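PDB 4S3I: DNA polymerase III subunit beta from Helicobacter pylori 26695, which tethers DNA polymerases and other proteins to DNA as a sliding clamp, giving them processivity. Local coordinates for residues Ser8-Glu13 / Leu84-Ile89. Residues are numbered along the deposited sequence; the frame is centred on the assembly and turned at random.
Sequences SKNDLE and LKDSNI
Lys9, in the first turn of helix 9-19, lays its aliphatic chain across the loop 84-89 that leads into strand 89-94. Lys9 CG stands anti to the backbone N (chi1 -172°) and comes within 3.2 Å of Lys85 O, while its CB lies 3.5 Å from Ser87 O. Bends at chi2 and chi3 carry the chain on past the loop carbonyls. At its end Lys9 NZ is shared between two carboxylates: it donates a 2.6 Å hydrogen bond, part of a salt bridge, to Glu13 OE2, nearly along the C-O axis, and forms a looser salt bridge of 3.5 Å with OD1 of Asp86, the poorly ordered centre of an inverse gamma turn. Nearer the backbone of Lys9, Ile89 crosses the lysine obliquely and sets CD1 3.7 Å from Lys9 CG. The same methyl lies 4.2 Å from CD2 of Leu12, whose side chain runs at about a right angle to Ile89; Ile81 of helix 74-82 touches both. In this N-terminal clamp domain the contact joins helix start to loop close to the dimer interface, where Lys85 forms a salt bridge with Glu268 of the second subunit. The ammonium, with Arg17 as Glu13's second partner, probably offsets carboxylate repulsion, though Asp86's share is uncertain.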
ATOM      1  N   SER A   8     -27.809 -10.483   6.815  1.00 32.48           N
ATOM      2  CA  SER A   8     -26.873 -11.024   5.853  1.00 33.17           C
ATOM      3  C   SER A   8     -25.461 -10.550   6.200  1.00 35.44           C
ATOM      4  O   SER A   8     -25.237  -9.361   6.432  1.00 37.90           O
ATOM      5  CB  SER A   8     -27.250 -10.566   4.444  1.00 35.21           C
ATOM      6  OG  SER A   8     -26.290 -10.981   3.493  1.00 44.61           O
ATOM      7  N   LYS A   9     -24.515 -11.483   6.224  1.00 36.63           N
ATOM      8  CA  LYS A   9     -23.122 -11.173   6.531  1.00 31.29           C
ATOM      9  C   LYS A   9     -22.567 -10.093   5.605  1.00 30.79           C
ATOM     10  O   LYS A   9     -21.953  -9.123   6.051  1.00 30.30           O
ATOM     11  CB  LYS A   9     -22.280 -12.459   6.440  1.00 33.13           C
ATOM     12  CG  LYS A   9     -20.833 -12.342   6.922  1.00 31.28           C
ATOM     13  CD  LYS A   9     -19.904 -11.826   5.831  1.00 30.94           C
ATOM     14  CE  LYS A   9     -18.530 -12.468   5.919  1.00 43.78           C
ATOM     15  NZ  LYS A   9     -17.603 -11.873   4.912  1.00 43.10           N
ATOM     16  N   ASN A  10     -22.776 -10.259   4.305  1.00 30.96           N
ATOM     17  CA  ASN A  10     -22.223  -9.307   3.351  1.00 38.18           C
ATOM     18  C   ASN A  10     -22.865  -7.922   3.418  1.00 34.42           C
ATOM     19  O   ASN A  10     -22.173  -6.910   3.257  1.00 33.70           O
ATOM     20  CB  ASN A  10     -22.261  -9.872   1.929  1.00 48.31           C
ATOM     21  CG  ASN A  10     -21.410 -11.116   1.781  1.00 65.56           C
ATOM     22  OD1 ASN A  10     -20.190 -11.075   1.970  1.00 69.71           O
ATOM     23  ND2 ASN A  10     -22.048 -12.237   1.449  1.00 70.37           N
ATOM     24  N   ASP A  11     -24.174  -7.873   3.650  1.00 32.74           N
ATOM     25  CA  ASP A  11     -24.862  -6.599   3.841  1.00 30.38           C
ATOM     26  C   ASP A  11     -24.288  -5.892   5.064  1.00 29.98           C
ATOM     27  O   ASP A  11     -23.971  -4.701   5.035  1.00 29.61           O
ATOM     28  CB  ASP A  11     -26.354  -6.823   4.084  1.00 36.33           C
ATOM     29  CG  ASP A  11     -27.095  -7.325   2.856  1.00 45.38           C
ATOM     30  OD1 ASP A  11     -26.547  -7.227   1.740  1.00 38.98           O
ATOM     31  OD2 ASP A  11     -28.245  -7.796   3.027  1.00 49.46           O
ATOM     32  N   LEU A  12     -24.157  -6.645   6.144  1.00 30.14           N
ATOM     33  CA  LEU A  12     -23.663  -6.084   7.399  1.00 29.90           C
ATOM     34  C   LEU A  12     -22.223  -5.591   7.219  1.00 29.43           C
ATOM     35  O   LEU A  12     -21.900  -4.446   7.555  1.00 29.16           O
ATOM     36  CB  LEU A  12     -23.758  -7.124   8.516  1.00 30.23           C
ATOM     37  CG  LEU A  12     -23.210  -6.738   9.887  1.00 30.12           C
ATOM     38  CD1 LEU A  12     -23.949  -5.520  10.444  1.00 30.12           C
ATOM     39  CD2 LEU A  12     -23.325  -7.916  10.848  1.00 30.50           C
ATOM     40  N   GLU A  13     -21.369  -6.443   6.659  1.00 29.41           N
ATOM     41  CA  GLU A  13     -19.958  -6.094   6.479  1.00 29.06           C
ATOM     42  C   GLU A  13     -19.806  -4.821   5.648  1.00 28.68           C
ATOM     43  O   GLU A  13     -19.076  -3.902   6.030  1.00 28.40           O
ATOM     44  CB  GLU A  13     -19.180  -7.250   5.839  1.00 29.21           C
ATOM     45  CG  GLU A  13     -17.704  -6.926   5.546  1.00 33.80           C
ATOM     46  CD  GLU A  13     -16.886  -8.148   5.119  1.00 38.80           C
ATOM     47  OE1 GLU A  13     -15.662  -8.007   4.922  1.00 42.28           O
ATOM     48  OE2 GLU A  13     -17.462  -9.248   4.980  1.00 44.64           O
ATOM     49  N   LEU A  84     -16.001 -13.898   9.515  1.00 31.59           N
ATOM     50  CA  LEU A  84     -17.053 -14.912   9.619  1.00 32.52           C
ATOM     51  C   LEU A  84     -17.340 -15.583   8.277  1.00 35.55           C
ATOM     52  O   LEU A  84     -16.744 -15.233   7.256  1.00 32.18           O
ATOM     53  CB  LEU A  84     -18.325 -14.305  10.205  1.00 31.88           C
ATOM     54  CG  LEU A  84     -18.236 -14.064  11.709  1.00 31.88           C
ATOM     55  CD1 LEU A  84     -19.493 -13.390  12.241  1.00 31.74           C
ATOM     56  CD2 LEU A  84     -18.003 -15.391  12.421  1.00 32.49           C
ATOM     57  N   LYS A  85     -18.231 -16.571   8.282  1.00 39.02           N
ATOM     58  CA  LYS A  85     -18.587 -17.250   7.037  1.00 43.53           C
ATOM     59  C   LYS A  85     -19.614 -16.412   6.280  1.00 41.25           C
ATOM     60  O   LYS A  85     -20.153 -15.447   6.819  1.00 40.73           O
ATOM     61  CB  LYS A  85     -19.144 -18.652   7.326  1.00 44.28           C
ATOM     62  CG  LYS A  85     -18.149 -19.607   7.992  1.00 47.18           C
ATOM     63  CD  LYS A  85     -18.720 -21.020   8.136  1.00 51.33           C
ATOM     64  CE  LYS A  85     -17.751 -21.948   8.869  1.00 50.39           C
ATOM     65  NZ  LYS A  85     -16.404 -21.952   8.230  1.00 45.58           N
ATOM     66  N   ASP A  86     -19.879 -16.777   5.033  1.00 45.69           N
ATOM     67  CA  ASP A  86     -20.929 -16.128   4.263  1.00 56.76           C
ATOM     68  C   ASP A  86     -22.251 -16.846   4.511  1.00 59.72           C
ATOM     69  O   ASP A  86     -22.808 -17.490   3.620  1.00 68.11           O
ATOM     70  CB  ASP A  86     -20.582 -16.104   2.771  1.00 66.86           C
ATOM     71  CG  ASP A  86     -19.412 -15.181   2.458  1.00 76.94           C
ATOM     72  OD1 ASP A  86     -19.456 -13.999   2.865  1.00 76.92           O
ATOM     73  OD2 ASP A  86     -18.441 -15.644   1.814  1.00 80.96           O
ATOM     74  N   SER A  87     -22.718 -16.750   5.752  1.00 46.74           N
ATOM     75  CA  SER A  87     -24.034 -17.225   6.155  1.00 50.42           C
ATOM     76  C   SER A  87     -24.618 -16.189   7.120  1.00 46.82           C
ATOM     77  O   SER A  87     -23.889 -15.333   7.634  1.00 42.05           O
ATOM     78  CB  SER A  87     -23.947 -18.606   6.813  1.00 52.39           C
ATOM     79  OG  SER A  87     -23.269 -18.553   8.056  1.00 50.72           O
ATOM     80  N   ASN A  88     -25.923 -16.247   7.358  1.00 38.86           N
ATOM     81  CA  ASN A  88     -26.583 -15.216   8.148  1.00 37.93           C
ATOM     82  C   ASN A  88     -26.042 -15.094   9.577  1.00 38.79           C
ATOM     83  O   ASN A  88     -25.602 -16.076  10.175  1.00 33.87           O
ATOM     84  CB  ASN A  88     -28.098 -15.449   8.168  1.00 43.85           C
ATOM     85  CG  ASN A  88     -28.765 -15.055   6.860  1.00 42.79           C
ATOM     86  OD1 ASN A  88     -28.103 -14.616   5.916  1.00 39.28           O
ATOM     87  ND2 ASN A  88     -30.087 -15.213   6.802  1.00 46.86           N
ATOM     88  N   ILE A  89     -26.105 -13.881  10.119  1.00 35.66           N
ATOM     89  CA  ILE A  89     -25.579 -13.589  11.453  1.00 32.94           C
ATOM     90  C   ILE A  89     -26.678 -13.152  12.399  1.00 33.42           C
ATOM     91  O   ILE A  89     -27.504 -12.311  12.052  1.00 34.53           O
ATOM     92  CB  ILE A  89     -24.518 -12.480  11.375  1.00 35.61           C
ATOM     93  CG1 ILE A  89     -23.299 -12.992  10.601  1.00 36.84           C
ATOM     94  CG2 ILE A  89     -24.110 -12.001  12.776  1.00 33.51           C
ATOM     95  CD1 ILE A  89     -22.312 -11.910  10.235  1.00 35.43           C
TER